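Local structure of cruciferin (Brassica napus, 3KGL) at residues A[72-80]-A[157-168]; A[350-361]-A[384-395]. The protein probably serves as a nutrient reservoir of the seed, an 11S globulin whose mature form is a hexamer of two-chain subunits. All blocks are in the same frame, centred on the assembly; numbering follows the deposited sequence.

Both contacts are largely buried antiparallel strand pairs, and they hold equivalent elements of the two cupin domains: contact 1 joins strands 73-79 and 162-166 of the N-terminal domain, contact 2 joins 354-360 and 385-390 of the C-terminal one. Their centres lie about 30 Å apart on opposite sides of the chain's centre, without touching. Each presents one sheet face to a different neighbouring subunit. The chemistry differs: contact 1 leans on glycine, tryptophan, methionine and phenylalanine, whereas contact 2 is rich in valine and runs on past its strands into a turn where Ser392 OG accepts the backbone N-H of Glu354. Each carries an arginine, Arg78 in a salt bridge with Glu147 and Arg389 with a sulfate.

Contact 1 (A[72-80]-A[157-168]); sequences GEGLMGRVV and THPGVAQWFYND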
loop_
_atom_site.group_PDB
_atom_site.type_symbol
_atom_site.label_atom_id
_atom_site.label_comp_id
_atom_site.label_asym_id
_atom_site.label_seq_id
_atom_site.Cartn_x
_atom_site.Cartn_y
_atom_site.Cartn_z
ATOM N N GLY A 72 -21.748 27.035 -8.782
ATOM C CA GLY A 72 -21.040 28.275 -8.985
ATOM C C GLY A 72 -20.055 28.226 -10.117
ATOM O O GLY A 72 -20.100 27.331 -10.961
ATOM N N GLU A 73 -19.157 29.202 -10.118
ATOM C CA GLU A 73 -18.242 29.413 -11.220
ATOM C C GLU A 73 -17.083 30.228 -10.664
ATOM O O GLU A 73 -17.266 30.999 -9.725
ATOM C CB GLU A 73 -18.964 30.180 -12.335
ATOM C CG GLU A 73 -18.529 29.846 -13.762
ATOM C CD GLU A 73 -19.597 30.195 -14.806
ATOM O OE1 GLU A 73 -19.257 30.298 -16.012
ATOM O OE2 GLU A 73 -20.778 30.359 -14.421
ATOM N N GLY A 74 -15.889 30.055 -11.224
ATOM C CA GLY A 74 -14.749 30.841 -10.789
ATOM C C GLY A 74 -13.415 30.499 -11.430
ATOM O O GLY A 74 -13.357 29.907 -12.505
ATOM N N LEU A 75 -12.336 30.886 -10.754
ATOM C CA LEU A 75 -10.979 30.665 -11.238
ATOM C C LEU A 75 -10.247 29.658 -10.347
ATOM O O LEU A 75 -10.539 29.553 -9.157
ATOM C CB LEU A 75 -10.217 32.001 -11.288
ATOM C CG LEU A 75 -10.828 33.042 -12.236
ATOM C CD1 LEU A 75 -10.067 34.342 -12.226
ATOM C CD2 LEU A 75 -10.863 32.484 -13.635
ATOM N N MET A 76 -9.312 28.912 -10.931
ATOM C CA MET A 76 -8.444 28.021 -10.166
ATOM C C MET A 76 -6.993 28.053 -10.624
ATOM O O MET A 76 -6.699 28.210 -11.799
ATOM C CB MET A 76 -8.929 26.585 -10.234
ATOM C CG MET A 76 -7.830 25.605 -9.906
ATOM S SD MET A 76 -8.349 23.909 -10.130
ATOM C CE MET A 76 -8.592 23.871 -11.902
ATOM N N GLY A 77 -6.090 27.886 -9.672
ATOM C CA GLY A 77 -4.675 27.866 -9.954
ATOM C C GLY A 77 -4.018 26.674 -9.294
ATOM O O GLY A 77 -4.109 26.474 -8.085
ATOM N N ARG A 78 -3.360 25.866 -10.110
ATOM C CA ARG A 78 -2.573 24.748 -9.629
ATOM C C ARG A 78 -1.145 25.239 -9.765
ATOM O O ARG A 78 -0.865 26.098 -10.600
ATOM C CB ARG A 78 -2.800 23.538 -10.542
ATOM C CG ARG A 78 -3.190 22.221 -9.858
ATOM C CD ARG A 78 -4.068 21.367 -10.788
ATOM N NE ARG A 78 -3.669 21.563 -12.179
ATOM C CZ ARG A 78 -4.511 21.610 -13.206
ATOM N NH1 ARG A 78 -5.813 21.476 -13.002
ATOM N NH2 ARG A 78 -4.051 21.800 -14.437
ATOM N N VAL A 79 -0.244 24.713 -8.943
ATOM C CA VAL A 79 1.181 25.000 -9.082
ATOM C C VAL A 79 1.958 23.736 -8.795
ATOM O O VAL A 79 1.976 23.261 -7.661
ATOM C CB VAL A 79 1.661 26.078 -8.096
ATOM C CG1 VAL A 79 3.162 26.282 -8.240
ATOM C CG2 VAL A 79 0.914 27.379 -8.312
ATOM N N VAL A 80 2.613 23.196 -9.814
ATOM C CA VAL A 80 3.374 21.961 -9.649
ATOM C C VAL A 80 4.860 22.226 -9.356
ATOM O O VAL A 80 5.336 23.356 -9.513
ATOM C CB VAL A 80 3.266 21.103 -10.901
ATOM C CG1 VAL A 80 1.825 21.048 -11.372
ATOM C CG2 VAL A 80 4.134 21.691 -11.973
ATOM N N THR A 157 -5.767 16.384 -8.005
ATOM C CA THR A 157 -4.609 16.974 -7.363
ATOM C C THR A 157 -3.701 15.932 -6.729
ATOM O O THR A 157 -4.128 15.159 -5.883
ATOM C CB THR A 157 -5.035 18.018 -6.322
ATOM O OG1 THR A 157 -4.921 19.322 -6.899
ATOM C CG2 THR A 157 -4.153 17.949 -5.082
ATOM N N HIS A 158 -2.445 15.921 -7.163
ATOM C CA HIS A 158 -1.415 15.048 -6.614
ATOM C C HIS A 158 -1.026 15.516 -5.220
ATOM O O HIS A 158 -1.007 16.709 -4.966
ATOM C CB HIS A 158 -0.178 15.114 -7.518
ATOM C CG HIS A 158 0.193 13.807 -8.147
ATOM N ND1 HIS A 158 -0.470 13.290 -9.240
ATOM C CD2 HIS A 158 1.168 12.915 -7.841
ATOM C CE1 HIS A 158 0.076 12.133 -9.574
ATOM N NE2 HIS A 158 1.072 11.883 -8.743
ATOM N N PRO A 159 -0.696 14.584 -4.313
ATOM C CA PRO A 159 -0.115 15.053 -3.048
ATOM C C PRO A 159 1.028 16.013 -3.349
ATOM O O PRO A 159 1.890 15.677 -4.168
ATOM C CB PRO A 159 0.447 13.778 -2.413
ATOM C CG PRO A 159 -0.355 12.668 -2.999
ATOM C CD PRO A 159 -0.810 13.118 -4.377
ATOM N N GLY A 160 1.031 17.185 -2.721
ATOM C CA GLY A 160 2.114 18.129 -2.904
ATOM C C GLY A 160 1.815 19.275 -3.846
ATOM O O GLY A 160 2.560 20.255 -3.887
ATOM N N VAL A 161 0.732 19.159 -4.610
ATOM C CA VAL A 161 0.304 20.236 -5.502
ATOM C C VAL A 161 -0.506 21.303 -4.761
ATOM O O VAL A 161 -1.465 20.981 -4.061
ATOM C CB VAL A 161 -0.557 19.691 -6.642
ATOM C CG1 VAL A 161 -0.990 20.820 -7.550
ATOM C CG2 VAL A 161 0.192 18.611 -7.418
ATOM N N ALA A 162 -0.131 22.567 -4.915
ATOM C CA ALA A 162 -0.861 23.654 -4.268
ATOM C C ALA A 162 -1.947 24.205 -5.175
ATOM O O ALA A 162 -1.717 24.366 -6.362
ATOM C CB ALA A 162 0.082 24.762 -3.869
ATOM N N GLN A 163 -3.121 24.494 -4.608
ATOM C CA GLN A 163 -4.250 25.080 -5.348
ATOM C C GLN A 163 -4.942 26.188 -4.577
ATOM O O GLN A 163 -5.050 26.129 -3.352
ATOM C CB GLN A 163 -5.304 24.034 -5.657
ATOM C CG GLN A 163 -5.129 23.344 -6.976
ATOM C CD GLN A 163 -6.125 22.225 -7.153
ATOM O OE1 GLN A 163 -6.940 21.977 -6.273
ATOM N NE2 GLN A 163 -6.060 21.538 -8.289
ATOM N N TRP A 164 -5.429 27.183 -5.312
ATOM C CA TRP A 164 -6.210 28.288 -4.754
ATOM C C TRP A 164 -7.437 28.509 -5.641
ATOM O O TRP A 164 -7.368 28.327 -6.856
ATOM C CB TRP A 164 -5.376 29.576 -4.679
ATOM C CG TRP A 164 -4.781 29.969 -6.002
ATOM C CD1 TRP A 164 -3.532 29.665 -6.456
ATOM C CD2 TRP A 164 -5.415 30.713 -7.050
ATOM N NE1 TRP A 164 -3.350 30.171 -7.717
ATOM C CE2 TRP A 164 -4.489 30.818 -8.105
ATOM C CE3 TRP A 164 -6.673 31.300 -7.198
ATOM C CZ2 TRP A 164 -4.779 31.484 -9.287
ATOM C CZ3 TRP A 164 -6.960 31.965 -8.377
ATOM C CH2 TRP A 164 -6.018 32.050 -9.403
ATOM N N PHE A 165 -8.557 28.902 -5.037
ATOM C CA PHE A 165 -9.782 29.157 -5.793
ATOM C C PHE A 165 -10.283 30.585 -5.602
ATOM O O PHE A 165 -10.159 31.152 -4.511
ATOM C CB PHE A 165 -10.867 28.156 -5.398
ATOM C CG PHE A 165 -10.502 26.730 -5.683
ATOM C CD1 PHE A 165 -10.760 26.170 -6.923
ATOM C CD2 PHE A 165 -9.888 25.951 -4.714
ATOM C CE1 PHE A 165 -10.416 24.859 -7.192
ATOM C CE2 PHE A 165 -9.544 24.639 -4.977
ATOM C CZ PHE A 165 -9.812 24.090 -6.213
ATOM N N TYR A 166 -10.842 31.162 -6.667
ATOM C CA TYR A 166 -11.396 32.518 -6.618
ATOM C C TYR A 166 -12.790 32.562 -7.206
ATOM O O TYR A 166 -13.025 32.065 -8.306
ATOM C CB TYR A 166 -10.512 33.519 -7.373
ATOM C CG TYR A 166 -11.066 34.937 -7.397
ATOM C CD1 TYR A 166 -10.946 35.769 -6.295
ATOM C CD2 TYR A 166 -11.709 35.442 -8.522
ATOM C CE1 TYR A 166 -11.446 37.062 -6.311
ATOM C CE2 TYR A 166 -12.220 36.732 -8.542
ATOM C CZ TYR A 166 -12.081 37.540 -7.433
ATOM O OH TYR A 166 -12.581 38.830 -7.438
ATOM N N ASN A 167 -13.710 33.172 -6.467
ATOM C CA ASN A 167 -15.052 33.415 -6.965
ATOM C C ASN A 167 -15.176 34.791 -7.619
ATOM O O ASN A 167 -15.475 35.785 -6.949
ATOM C CB ASN A 167 -16.068 33.279 -5.838
ATOM C CG ASN A 167 -17.493 33.230 -6.344
ATOM O OD1 ASN A 167 -18.439 33.493 -5.594
ATOM N ND2 ASN A 167 -17.658 32.885 -7.620
ATOM N N ASP A 168 -14.917 34.832 -8.925
ATOM C CA ASP A 168 -15.167 36.007 -9.749
ATOM C C ASP A 168 -16.669 36.145 -9.901
ATOM O O ASP A 168 -17.189 37.200 -10.272
ATOM C CB ASP A 168 -14.539 35.831 -11.142
ATOM C CG ASP A 168 -15.113 34.630 -11.907
ATOM O OD1 ASP A 168 -15.563 33.666 -11.253
ATOM O OD2 ASP A 168 -15.106 34.641 -13.164
#
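Leu75 and Tyr166 open an antiparallel ladder of five backbone hydrogen bonds: Leu75 N gives to Tyr166 O at 2.8 Å and Tyr166 N returns to Leu75 O, Gly77 and Trp164 exchange a second pair, and Val79 N ends the series at Ala162 O. Aromatic contacts come next. The indole of Trp164, with CG held between its own backbone N and carbonyl carbon (chi1 55°), folds back over Gly77, whose CA lies 3.8 Å from the centroid of the five-membered ring in a CH-pi contact. Glycine suits this place because a CB would run into Trp164 NE1. Replacing Trp164 with an alanine would probably uncover the Gly77 backbone and open a gap beside Leu55 and Val146 of its own chain and Pro422 of the second subunit. These strands belong to the jelly-roll barrel of the N-terminal cupin domain, where 73-79 also pairs with 141-150 and 162-166 with 54-61. On the other face, Met76 and Phe165 lie side by side in a Met-aromatic contact, SD 3.7 Å from CE1, the flexible thioether meeting the ring obliquely. Among the other apolar contacts, Leu75 CD1 approaches Tyr166 CD2 at 4.2 Å. Arg78 lays CG against Val161 CG1 at 3.5 Å and its methylenes along the Gln163 amide, while its guanidinium, turned 50° from that amide, makes a salt bridge with Glu147.

Contact 2 (A[350-361]-A[384-395]); sequences VTDGEAHVQVVN and FSVVKRATSEQF
Phe384 lays one ring face under Asn361, whose CB stands 3.8 Å from the ring centroid in a CH-pi contact, while Val359 CG1 comes to the ring edge. Ser385 starts the ladder, exchanging backbone hydrogen bonds with Val360; its short side chain meets Ile219 of the third subunit. Val386 sends CG1 to Val357 CG2 at 3.9 Å; beta-branching suits an extended strand, and apolar branches the cupin barrel interior. Val387 bonds with Gln358 both ways and lies beside its CB and CG; the Gln358 amide continues to Thr224 of the third subunit. Lys388 brings CB near Val357 and leads away to a long, weak ion pair with Glu399. Arg389 pairs with His356, His356 N giving to Arg389 O at 2.8 Å; its guanidinium forms a salt bridge with a sulfate, probably from the crystallisation liquor, and the imidazole turns to Asp369 and Gln371. Past Ala390 regularity ends: Thr391 N and Ser392 N both bind Glu354 O from one face of its carbonyl plane. Ser392 OG accepts Glu354 N at 2.8 Å, beside Gly353, where a CB would strike that hydroxyl. Phe395, CG anti to the backbone N (chi1 -174°), slides its ring beneath Ala355, whose CB sits 3.4 Å from the centroid, almost on the normal. Thus the barrel side is mostly apolar despite buried Lys388, while His356, Gln358 and Arg389 find polar partners on the other face.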
loop_
_atom_site.group_PDB
_atom_site.type_symbol
_atom_site.label_atom_id
_atom_site.label_comp_id
_atom_site.label_asym_id
_atom_site.label_seq_id
_atom_site.Cartn_x
_atom_site.Cartn_y
_atom_site.Cartn_z
ATOM N N VAL A 350 -24.947 14.350 -2.397
ATOM C CA VAL A 350 -26.101 14.856 -3.115
ATOM C C VAL A 350 -25.863 16.332 -3.416
ATOM O O VAL A 350 -25.544 17.105 -2.517
ATOM C CB VAL A 350 -27.362 14.693 -2.263
ATOM C CG1 VAL A 350 -28.602 15.205 -3.005
ATOM C CG2 VAL A 350 -27.519 13.249 -1.883
ATOM N N THR A 351 -25.986 16.724 -4.680
ATOM C CA THR A 351 -25.816 18.129 -5.033
ATOM C C THR A 351 -27.165 18.782 -5.280
ATOM O O THR A 351 -27.273 20.002 -5.269
ATOM C CB THR A 351 -24.899 18.339 -6.269
ATOM O OG1 THR A 351 -25.472 17.726 -7.431
ATOM C CG2 THR A 351 -23.527 17.763 -6.021
ATOM N N ASP A 352 -28.197 17.965 -5.480
ATOM C CA ASP A 352 -29.506 18.478 -5.861
ATOM C C ASP A 352 -30.628 17.488 -5.585
ATOM O O ASP A 352 -30.626 16.366 -6.094
ATOM C CB ASP A 352 -29.511 18.834 -7.347
ATOM C CG ASP A 352 -28.641 20.032 -7.665
ATOM O OD1 ASP A 352 -28.962 21.123 -7.136
ATOM O OD2 ASP A 352 -27.652 19.883 -8.436
ATOM N N GLY A 353 -31.598 17.911 -4.786
ATOM C CA GLY A 353 -32.771 17.097 -4.567
ATOM C C GLY A 353 -32.621 15.932 -3.606
ATOM O O GLY A 353 -31.759 15.910 -2.722
ATOM N N GLU A 354 -33.481 14.946 -3.791
ATOM C CA GLU A 354 -33.666 13.917 -2.798
ATOM C C GLU A 354 -33.852 12.572 -3.472
ATOM O O GLU A 354 -34.399 12.482 -4.568
ATOM C CB GLU A 354 -34.923 14.214 -1.968
ATOM C CG GLU A 354 -34.894 15.494 -1.155
ATOM C CD GLU A 354 -35.493 15.310 0.238
ATOM O OE1 GLU A 354 -35.476 16.276 1.039
ATOM O OE2 GLU A 354 -35.971 14.189 0.535
ATOM N N ALA A 355 -33.409 11.519 -2.800
ATOM C CA ALA A 355 -33.698 10.169 -3.250
ATOM C C ALA A 355 -33.742 9.206 -2.075
ATOM O O ALA A 355 -33.172 9.456 -1.012
ATOM C CB ALA A 355 -32.687 9.716 -4.279
ATOM N N HIS A 356 -34.438 8.098 -2.264
ATOM C CA HIS A 356 -34.552 7.124 -1.208
ATOM C C HIS A 356 -33.633 5.953 -1.498
ATOM O O HIS A 356 -33.753 5.292 -2.536
ATOM C CB HIS A 356 -35.991 6.652 -1.060
ATOM C CG HIS A 356 -36.199 5.769 0.126
ATOM N ND1 HIS A 356 -36.585 6.259 1.355
ATOM C CD2 HIS A 356 -36.032 4.434 0.282
ATOM C CE1 HIS A 356 -36.662 5.260 2.216
ATOM N NE2 HIS A 356 -36.331 4.142 1.590
ATOM N N VAL A 357 -32.697 5.709 -0.586
ATOM C CA VAL A 357 -31.714 4.661 -0.811
ATOM C C VAL A 357 -31.722 3.578 0.249
ATOM O O VAL A 357 -32.036 3.813 1.416
ATOM C CB VAL A 357 -30.246 5.193 -1.013
ATOM C CG1 VAL A 357 -30.062 6.634 -0.547
ATOM C CG2 VAL A 357 -29.258 4.283 -0.313
ATOM N N GLN A 358 -31.378 2.379 -0.192
ATOM C CA GLN A 358 -31.119 1.279 0.705
ATOM C C GLN A 358 -29.685 0.782 0.490
ATOM O O GLN A 358 -29.214 0.643 -0.643
ATOM C CB GLN A 358 -32.132 0.163 0.478
ATOM C CG GLN A 358 -33.563 0.655 0.358
ATOM C CD GLN A 358 -34.586 -0.462 0.472
ATOM O OE1 GLN A 358 -34.642 -1.172 1.479
ATOM N NE2 GLN A 358 -35.409 -0.614 -0.558
ATOM N N VAL A 359 -28.998 0.541 1.596
ATOM C CA VAL A 359 -27.652 0.004 1.587
ATOM C C VAL A 359 -27.685 -1.280 2.417
ATOM O O VAL A 359 -28.151 -1.271 3.559
ATOM C CB VAL A 359 -26.674 1.013 2.215
ATOM C CG1 VAL A 359 -25.240 0.568 2.043
ATOM C CG2 VAL A 359 -26.882 2.372 1.606
ATOM N N VAL A 360 -27.215 -2.382 1.837
ATOM C CA VAL A 360 -27.172 -3.660 2.540
ATOM C C VAL A 360 -25.722 -4.157 2.704
ATOM O O VAL A 360 -24.953 -4.173 1.733
ATOM C CB VAL A 360 -27.975 -4.707 1.766
ATOM C CG1 VAL A 360 -28.050 -6.005 2.550
ATOM C CG2 VAL A 360 -29.348 -4.168 1.431
ATOM N N ASN A 361 -25.339 -4.568 3.916
ATOM C CA ASN A 361 -23.969 -5.056 4.126
ATOM C C ASN A 361 -23.777 -6.546 3.852
ATOM O O ASN A 361 -24.588 -7.175 3.164
ATOM C CB ASN A 361 -23.389 -4.644 5.494
ATOM C CG ASN A 361 -24.158 -5.221 6.685
ATOM O OD1 ASN A 361 -23.953 -4.785 7.823
ATOM N ND2 ASN A 361 -25.034 -6.195 6.435
ATOM N N PHE A 384 -20.763 -3.492 -0.069
ATOM C CA PHE A 384 -22.088 -3.020 0.281
ATOM C C PHE A 384 -22.847 -2.739 -1.013
ATOM O O PHE A 384 -22.294 -2.183 -1.957
ATOM C CB PHE A 384 -21.991 -1.752 1.118
ATOM C CG PHE A 384 -21.498 -1.983 2.514
ATOM C CD1 PHE A 384 -20.511 -2.910 2.765
ATOM C CD2 PHE A 384 -22.006 -1.254 3.575
ATOM C CE1 PHE A 384 -20.047 -3.117 4.052
ATOM C CE2 PHE A 384 -21.537 -1.459 4.863
ATOM C CZ PHE A 384 -20.555 -2.391 5.099
ATOM N N SER A 385 -24.109 -3.138 -1.051
ATOM C CA SER A 385 -24.925 -3.006 -2.248
ATOM C C SER A 385 -25.999 -1.948 -2.047
ATOM O O SER A 385 -26.636 -1.882 -0.987
ATOM C CB SER A 385 -25.534 -4.361 -2.649
ATOM O OG SER A 385 -25.271 -5.357 -1.670
ATOM N N VAL A 386 -26.198 -1.132 -3.080
ATOM C CA VAL A 386 -26.944 0.109 -2.954
ATOM C C VAL A 386 -28.047 0.197 -3.981
ATOM O O VAL A 386 -27.812 -0.055 -5.160
ATOM C CB VAL A 386 -26.022 1.329 -3.208
ATOM C CG1 VAL A 386 -26.723 2.654 -2.865
ATOM C CG2 VAL A 386 -24.748 1.196 -2.423
ATOM N N VAL A 387 -29.249 0.568 -3.539
ATOM C CA VAL A 387 -30.277 1.035 -4.469
ATOM C C VAL A 387 -30.720 2.458 -4.126
ATOM O O VAL A 387 -30.742 2.855 -2.961
ATOM C CB VAL A 387 -31.487 0.108 -4.528
ATOM C CG1 VAL A 387 -32.431 0.397 -3.366
ATOM C CG2 VAL A 387 -32.197 0.284 -5.855
ATOM N N LYS A 388 -31.051 3.231 -5.149
ATOM C CA LYS A 388 -31.478 4.603 -4.937
ATOM C C LYS A 388 -32.597 4.951 -5.914
ATOM O O LYS A 388 -32.484 4.673 -7.091
ATOM C CB LYS A 388 -30.286 5.570 -5.053
ATOM C CG LYS A 388 -29.048 4.994 -5.758
ATOM C CD LYS A 388 -27.846 5.949 -5.690
ATOM C CE LYS A 388 -26.518 5.212 -5.944
ATOM N NZ LYS A 388 -26.237 4.894 -7.382
ATOM N N ARG A 389 -33.699 5.504 -5.405
ATOM C CA ARG A 389 -34.799 5.958 -6.247
ATOM C C ARG A 389 -34.926 7.469 -6.101
ATOM O O ARG A 389 -34.911 7.987 -4.995
ATOM C CB ARG A 389 -36.106 5.287 -5.834
ATOM C CG ARG A 389 -37.257 5.543 -6.811
ATOM C CD ARG A 389 -38.628 5.115 -6.258
ATOM N NE ARG A 389 -39.433 6.252 -5.807
ATOM C CZ ARG A 389 -39.864 6.425 -4.561
ATOM N NH1 ARG A 389 -39.582 5.524 -3.636
ATOM N NH2 ARG A 389 -40.592 7.489 -4.239
ATOM N N ALA A 390 -35.033 8.186 -7.212
ATOM C CA ALA A 390 -35.115 9.641 -7.139
ATOM C C ALA A 390 -36.489 10.030 -6.618
ATOM O O ALA A 390 -37.481 9.359 -6.896
ATOM C CB ALA A 390 -34.836 10.274 -8.494
ATOM N N THR A 391 -36.535 11.115 -5.856
ATOM C CA THR A 391 -37.724 11.465 -5.086
ATOM C C THR A 391 -38.185 12.891 -5.318
ATOM O O THR A 391 -39.382 13.168 -5.355
ATOM C CB THR A 391 -37.465 11.286 -3.587
ATOM O OG1 THR A 391 -38.143 10.107 -3.136
ATOM C CG2 THR A 391 -37.962 12.511 -2.800
ATOM N N SER A 392 -37.218 13.793 -5.435
ATOM C CA SER A 392 -37.493 15.160 -5.814
ATOM C C SER A 392 -37.643 15.169 -7.324
ATOM O O SER A 392 -37.526 14.115 -7.973
ATOM C CB SER A 392 -36.347 16.069 -5.384
ATOM O OG SER A 392 -35.113 15.613 -5.920
ATOM N N GLU A 393 -37.896 16.346 -7.887
ATOM C CA GLU A 393 -38.112 16.442 -9.323
ATOM C C GLU A 393 -36.957 15.833 -10.108
ATOM O O GLU A 393 -37.162 14.956 -10.949
ATOM C CB GLU A 393 -38.383 17.875 -9.746
ATOM C CG GLU A 393 -39.857 18.176 -9.894
ATOM C CD GLU A 393 -40.135 18.996 -11.134
ATOM O OE1 GLU A 393 -41.279 18.942 -11.639
ATOM O OE2 GLU A 393 -39.199 19.681 -11.610
ATOM N N GLN A 394 -35.740 16.281 -9.838
ATOM C CA GLN A 394 -34.597 15.503 -10.296
ATOM C C GLN A 394 -33.519 15.358 -9.229
ATOM O O GLN A 394 -33.270 16.268 -8.435
ATOM C CB GLN A 394 -34.037 16.024 -11.617
ATOM C CG GLN A 394 -32.987 17.106 -11.503
ATOM C CD GLN A 394 -32.407 17.455 -12.868
ATOM O OE1 GLN A 394 -32.390 16.615 -13.787
ATOM N NE2 GLN A 394 -31.939 18.696 -13.014
ATOM N N PHE A 395 -32.914 14.176 -9.214
ATOM C CA PHE A 395 -31.866 13.817 -8.265
ATOM C C PHE A 395 -30.504 13.936 -8.932
ATOM O O PHE A 395 -30.299 13.414 -10.023
ATOM C CB PHE A 395 -32.074 12.374 -7.804
ATOM C CG PHE A 395 -31.132 11.943 -6.731
ATOM C CD1 PHE A 395 -31.031 12.664 -5.550
ATOM C CD2 PHE A 395 -30.353 10.812 -6.889
ATOM C CE1 PHE A 395 -30.159 12.265 -4.542
ATOM C CE2 PHE A 395 -29.481 10.415 -5.886
ATOM C CZ PHE A 395 -29.382 11.148 -4.710
#